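Long-range contact in stage II sporulation protein E (SpoIIE) (Moorella thermoacetica, PDB 3ZT9), which probably acts as a manganese-dependent PP2C-type protein phosphatase, linking stressosome signalling to the control of a secondary messenger: residues E2-E14 against N164-I176. Sequence-based numbering, arbitrary orientation.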
loop_
_atom_site.group_PDB
_atom_site.type_symbol
_atom_site.label_atom_id
_atom_site.label_comp_id
_atom_site.label_asym_id
_atom_site.label_seq_id
_atom_site.Cartn_x
_atom_site.Cartn_y
_atom_site.Cartn_z
ATOM N N GLU A 2 -7.229 -17.142 -13.239
ATOM C CA GLU A 2 -8.299 -16.140 -13.267
ATOM C C GLU A 2 -7.792 -14.788 -12.773
ATOM O O GLU A 2 -6.822 -14.716 -12.035
ATOM C CB GLU A 2 -9.516 -16.604 -12.452
ATOM C CG GLU A 2 -9.324 -16.582 -10.931
ATOM C CD GLU A 2 -9.458 -17.967 -10.265
ATOM O OE1 GLU A 2 -9.069 -18.989 -10.890
ATOM O OE2 GLU A 2 -9.965 -18.021 -9.107
ATOM N N LYS A 3 -8.442 -13.710 -13.193
ATOM C CA LYS A 3 -7.942 -12.359 -12.942
ATOM C C LYS A 3 -7.852 -12.035 -11.437
ATOM O O LYS A 3 -8.677 -12.511 -10.645
ATOM C CB LYS A 3 -8.865 -11.348 -13.625
ATOM C CG LYS A 3 -8.481 -9.893 -13.401
ATOM C CD LYS A 3 -9.680 -8.965 -13.589
ATOM C CE LYS A 3 -10.421 -8.729 -12.269
ATOM N NZ LYS A 3 -11.379 -7.588 -12.335
ATOM N N LEU A 4 -6.862 -11.236 -11.041
ATOM C CA LEU A 4 -6.831 -10.714 -9.661
ATOM C C LEU A 4 -7.752 -9.493 -9.595
ATOM O O LEU A 4 -7.571 -8.540 -10.338
ATOM C CB LEU A 4 -5.394 -10.365 -9.234
ATOM C CG LEU A 4 -5.171 -10.071 -7.753
ATOM C CD1 LEU A 4 -5.286 -11.346 -6.885
ATOM C CD2 LEU A 4 -3.817 -9.400 -7.501
ATOM N N GLU A 5 -8.761 -9.540 -8.727
ATOM C CA GLU A 5 -9.682 -8.438 -8.547
ATOM C C GLU A 5 -9.024 -7.425 -7.619
ATOM O O GLU A 5 -8.490 -7.811 -6.572
ATOM C CB GLU A 5 -10.968 -8.942 -7.893
ATOM C CG GLU A 5 -12.038 -7.882 -7.773
ATOM C CD GLU A 5 -13.337 -8.341 -7.083
ATOM O OE1 GLU A 5 -13.374 -9.311 -6.258
ATOM O OE2 GLU A 5 -14.341 -7.678 -7.374
ATOM N N VAL A 6 -9.065 -6.145 -7.964
ATOM C CA VAL A 6 -8.430 -5.152 -7.074
ATOM C C VAL A 6 -9.336 -3.957 -6.885
ATOM O O VAL A 6 -9.878 -3.423 -7.856
ATOM C CB VAL A 6 -7.092 -4.607 -7.635
ATOM C CG1 VAL A 6 -6.425 -3.681 -6.614
ATOM C CG2 VAL A 6 -6.157 -5.747 -8.028
ATOM N N GLY A 7 -9.508 -3.545 -5.635
ATOM C CA GLY A 7 -10.284 -2.365 -5.304
ATOM C C GLY A 7 -9.382 -1.318 -4.656
ATOM O O GLY A 7 -8.509 -1.639 -3.836
ATOM N N ILE A 8 -9.615 -0.052 -5.025
ATOM C CA ILE A 8 -8.894 1.076 -4.429
ATOM C C ILE A 8 -9.898 2.080 -3.874
ATOM O O ILE A 8 -10.866 2.417 -4.545
ATOM C CB ILE A 8 -8.058 1.807 -5.488
ATOM C CG1 ILE A 8 -6.938 0.894 -5.993
ATOM C CG2 ILE A 8 -7.480 3.096 -4.916
ATOM C CD1 ILE A 8 -6.062 1.558 -7.082
ATOM N N TYR A 9 -9.607 2.645 -2.698
ATOM C CA TYR A 9 -10.402 3.755 -2.169
ATOM C C TYR A 9 -9.485 4.764 -1.526
ATOM O O TYR A 9 -8.558 4.385 -0.804
ATOM C CB TYR A 9 -11.360 3.260 -1.099
ATOM C CG TYR A 9 -12.125 4.353 -0.368
ATOM C CD1 TYR A 9 -13.323 4.848 -0.894
ATOM C CD2 TYR A 9 -11.689 4.844 0.872
ATOM C CE1 TYR A 9 -14.049 5.838 -0.222
ATOM C CE2 TYR A 9 -12.434 5.840 1.554
ATOM C CZ TYR A 9 -13.611 6.307 1.003
ATOM O OH TYR A 9 -14.342 7.279 1.680
ATOM N N THR A 10 -9.723 6.040 -1.777
ATOM C CA THR A 10 -8.992 7.082 -1.014
ATOM C C THR A 10 -10.002 8.178 -0.634
ATOM O O THR A 10 -11.054 8.341 -1.303
ATOM C CB THR A 10 -7.836 7.772 -1.839
ATOM O OG1 THR A 10 -8.369 8.488 -2.957
ATOM C CG2 THR A 10 -6.798 6.747 -2.335
ATOM N N ARG A 11 -9.691 8.896 0.437
ATOM C CA ARG A 11 -10.544 9.985 0.893
ATOM C C ARG A 11 -9.651 11.002 1.595
ATOM O O ARG A 11 -8.888 10.656 2.500
ATOM C CB ARG A 11 -11.621 9.494 1.882
ATOM C CG ARG A 11 -12.632 10.588 2.223
ATOM C CD ARG A 11 -13.672 10.130 3.244
ATOM N NE ARG A 11 -13.044 9.773 4.516
ATOM C CZ ARG A 11 -13.584 8.968 5.430
ATOM N NH1 ARG A 11 -14.782 8.435 5.230
ATOM N NH2 ARG A 11 -12.930 8.705 6.550
ATOM N N ALA A 12 -9.767 12.259 1.191
ATOM C CA ALA A 12 -8.997 13.306 1.870
ATOM C C ALA A 12 -9.483 13.520 3.297
ATOM O O ALA A 12 -10.672 13.422 3.584
ATOM C CB ALA A 12 -9.113 14.613 1.109
ATOM N N ARG A 13 -8.543 13.891 4.176
ATOM C CA ARG A 13 -8.860 14.475 5.460
ATOM C C ARG A 13 -9.967 15.517 5.313
ATOM O O ARG A 13 -9.939 16.354 4.405
ATOM C CB ARG A 13 -7.596 15.144 6.065
ATOM C CG ARG A 13 -7.884 15.901 7.396
ATOM C CD ARG A 13 -6.715 16.767 7.808
ATOM N NE ARG A 13 -7.084 17.675 8.887
ATOM C CZ ARG A 13 -6.612 17.599 10.124
ATOM N NH1 ARG A 13 -5.730 16.663 10.452
ATOM N NH2 ARG A 13 -7.011 18.472 11.033
ATOM N N GLU A 14 -10.924 15.485 6.229
ATOM C CA GLU A 14 -12.063 16.410 6.217
ATOM C C GLU A 14 -11.605 17.859 6.080
ATOM O O GLU A 14 -10.692 18.295 6.768
ATOM C CB GLU A 14 -12.802 16.232 7.532
ATOM C CG GLU A 14 -14.129 16.891 7.708
ATOM C CD GLU A 14 -14.643 16.557 9.091
ATOM O OE1 GLU A 14 -13.813 16.214 9.970
ATOM O OE2 GLU A 14 -15.858 16.609 9.299
ATOM N N ASN A 164 -15.706 -11.776 1.847
ATOM C CA ASN A 164 -17.095 -11.610 1.418
ATOM C C ASN A 164 -17.137 -11.188 -0.054
ATOM O O ASN A 164 -16.747 -10.070 -0.396
ATOM C CB ASN A 164 -17.815 -10.546 2.260
ATOM C CG ASN A 164 -19.311 -10.583 2.040
ATOM O OD1 ASN A 164 -19.741 -10.549 0.912
ATOM N ND2 ASN A 164 -20.100 -10.677 3.106
ATOM N N TYR A 165 -17.601 -12.087 -0.918
ATOM C CA TYR A 165 -17.625 -11.819 -2.332
ATOM C C TYR A 165 -19.007 -11.404 -2.803
ATOM O O TYR A 165 -19.205 -11.302 -4.001
ATOM C CB TYR A 165 -17.156 -13.044 -3.134
ATOM C CG TYR A 165 -15.663 -13.299 -3.041
ATOM C CD1 TYR A 165 -15.128 -14.041 -2.002
ATOM C CD2 TYR A 165 -14.788 -12.800 -4.031
ATOM C CE1 TYR A 165 -13.770 -14.272 -1.956
ATOM C CE2 TYR A 165 -13.448 -13.040 -3.988
ATOM C CZ TYR A 165 -12.930 -13.769 -2.945
ATOM O OH TYR A 165 -11.545 -14.006 -2.887
ATOM N N ARG A 166 -19.937 -11.138 -1.861
ATOM C CA ARG A 166 -21.213 -10.527 -2.237
ATOM C C ARG A 166 -21.047 -9.069 -2.611
ATOM O O ARG A 166 -21.900 -8.523 -3.272
ATOM C CB ARG A 166 -22.221 -10.667 -1.105
ATOM C CG ARG A 166 -22.366 -12.125 -0.766
ATOM C CD ARG A 166 -23.396 -12.425 0.317
ATOM N NE ARG A 166 -23.464 -13.880 0.536
ATOM C CZ ARG A 166 -23.777 -14.459 1.691
ATOM N NH1 ARG A 166 -24.066 -13.680 2.745
ATOM N NH2 ARG A 166 -23.778 -15.808 1.790
ATOM N N LEU A 167 -19.971 -8.446 -2.139
ATOM C CA LEU A 167 -19.542 -7.131 -2.606
ATOM C C LEU A 167 -18.343 -7.334 -3.533
ATOM O O LEU A 167 -17.558 -8.288 -3.398
ATOM C CB LEU A 167 -19.107 -6.228 -1.439
ATOM C CG LEU A 167 -20.178 -5.609 -0.546
ATOM C CD1 LEU A 167 -20.933 -6.680 0.197
ATOM C CD2 LEU A 167 -19.502 -4.662 0.429
ATOM N N THR A 168 -18.190 -6.417 -4.487
ATOM C CA THR A 168 -17.004 -6.435 -5.327
ATOM C C THR A 168 -15.840 -5.861 -4.520
ATOM O O THR A 168 -16.045 -5.173 -3.536
ATOM C CB THR A 168 -17.148 -5.573 -6.594
ATOM O OG1 THR A 168 -17.250 -4.203 -6.230
ATOM C CG2 THR A 168 -18.369 -5.975 -7.383
ATOM N N ALA A 169 -14.613 -6.076 -4.990
ATOM C CA ALA A 169 -13.459 -5.500 -4.289
ATOM C C ALA A 169 -13.603 -3.977 -4.187
ATOM O O ALA A 169 -13.250 -3.395 -3.186
ATOM C CB ALA A 169 -12.154 -5.851 -5.047
ATOM N N GLU A 170 -14.075 -3.352 -5.264
ATOM C CA GLU A 170 -14.260 -1.901 -5.294
ATOM C C GLU A 170 -15.288 -1.469 -4.265
ATOM O O GLU A 170 -15.077 -0.493 -3.500
ATOM C CB GLU A 170 -14.684 -1.462 -6.689
ATOM C CG GLU A 170 -13.496 -1.137 -7.575
ATOM C CD GLU A 170 -12.814 0.178 -7.184
ATOM O OE1 GLU A 170 -13.525 1.186 -6.956
ATOM O OE2 GLU A 170 -11.570 0.208 -7.108
ATOM N N GLU A 171 -16.398 -2.201 -4.210
ATOM C CA GLU A 171 -17.413 -1.902 -3.210
ATOM C C GLU A 171 -16.890 -2.174 -1.783
ATOM O O GLU A 171 -17.173 -1.435 -0.857
ATOM C CB GLU A 171 -18.673 -2.758 -3.456
ATOM C CG GLU A 171 -19.374 -2.404 -4.759
ATOM C CD GLU A 171 -20.380 -3.432 -5.174
ATOM O OE1 GLU A 171 -20.388 -4.529 -4.583
ATOM O OE2 GLU A 171 -21.168 -3.123 -6.091
ATOM N N LEU A 172 -16.121 -3.233 -1.606
ATOM C CA LEU A 172 -15.665 -3.613 -0.276
ATOM C C LEU A 172 -14.662 -2.559 0.290
ATOM O O LEU A 172 -14.737 -2.193 1.463
ATOM C CB LEU A 172 -15.001 -4.989 -0.374
ATOM C CG LEU A 172 -14.417 -5.561 0.911
ATOM C CD1 LEU A 172 -15.530 -5.892 1.915
ATOM C CD2 LEU A 172 -13.598 -6.794 0.544
ATOM N N VAL A 173 -13.756 -2.047 -0.534
ATOM C CA VAL A 173 -12.730 -1.084 -0.039
ATOM C C VAL A 173 -13.405 0.241 0.275
ATOM O O VAL A 173 -13.009 0.946 1.199
ATOM C CB VAL A 173 -11.524 -0.833 -1.028
ATOM C CG1 VAL A 173 -10.677 -2.079 -1.164
ATOM C CG2 VAL A 173 -12.027 -0.314 -2.417
ATOM N N ARG A 174 -14.470 0.556 -0.453
ATOM C CA ARG A 174 -15.226 1.768 -0.138
ATOM C C ARG A 174 -15.899 1.616 1.209
ATOM O O ARG A 174 -15.873 2.532 2.031
ATOM C CB ARG A 174 -16.287 2.062 -1.187
ATOM C CG ARG A 174 -16.918 3.406 -0.965
ATOM C CD ARG A 174 -18.012 3.704 -1.944
ATOM N NE ARG A 174 -18.778 4.833 -1.416
ATOM C CZ ARG A 174 -19.724 5.486 -2.077
ATOM N NH1 ARG A 174 -20.050 5.116 -3.308
ATOM N NH2 ARG A 174 -20.341 6.508 -1.495
ATOM N N LEU A 175 -16.482 0.446 1.444
ATOM C CA LEU A 175 -17.146 0.205 2.732
ATOM C C LEU A 175 -16.100 0.260 3.860
ATOM O O LEU A 175 -16.327 0.846 4.906
ATOM C CB LEU A 175 -17.847 -1.138 2.728
ATOM C CG LEU A 175 -18.455 -1.587 4.075
ATOM C CD1 LEU A 175 -19.504 -0.567 4.531
ATOM C CD2 LEU A 175 -19.091 -3.020 3.974
ATOM N N ILE A 176 -14.969 -0.373 3.638
ATOM C CA ILE A 176 -13.885 -0.348 4.641
ATOM C C ILE A 176 -13.443 1.069 4.933
ATOM O O ILE A 176 -13.333 1.453 6.094
ATOM C CB ILE A 176 -12.733 -1.217 4.204
ATOM C CG1 ILE A 176 -13.163 -2.690 4.322
ATOM C CG2 ILE A 176 -11.498 -0.933 5.092
ATOM C CD1 ILE A 176 -12.131 -3.684 3.682
HETATM O O HOH W 1 -13.963 -4.623 -8.067
HETATM O O HOH W 2 -13.787 2.061 -3.709
#
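Glu5 OE2 is gripped by two donors at the first turn of helix 169-180. Ala169 N donates to Glu5 OE2 at 2.9 Å with a nearly straight N-H (176°), coming from well above the carboxylate plane, and a water 3.2 Å from Glu5 OE2 relays it to Glu170 N. Glu5 holds CG anti to its N (chi1 -175°) and the extended chain lays CG and CD against Ala169 CB, while OE1 forms a salt bridge with Arg193. With an alanine here, Ala169 N is likely to lose its carboxylate mate and Arg193 a charge partner. The helix start is also fixed by a capping box, in which Thr168 OG1 accepts from Glu171 N and Glu171 OE1 from Thr168 N. In this PP2C-type fold the helix packs on edge strand 6-11 and its partner 187-192; its 169-176 part runs at 32° to strand 6-11. Bare Gly7 lets the backbones close to 4.0 Å between Gly7 CA and Glu170 CA. Glu170, bent at chi2, turns OE2 back to the strand, where Ile8 N donates to Glu170 OE2 at 2.9 Å. Val173 CG2 sits 3.5 Å from Ile8 C. Beyond it, the Tyr9 ring crosses the Arg174 chain at a slant, Tyr9 CE1 3.8 Å from Arg174 CG, with Arg174 O over one face; the guanidinium pairs with Glu178.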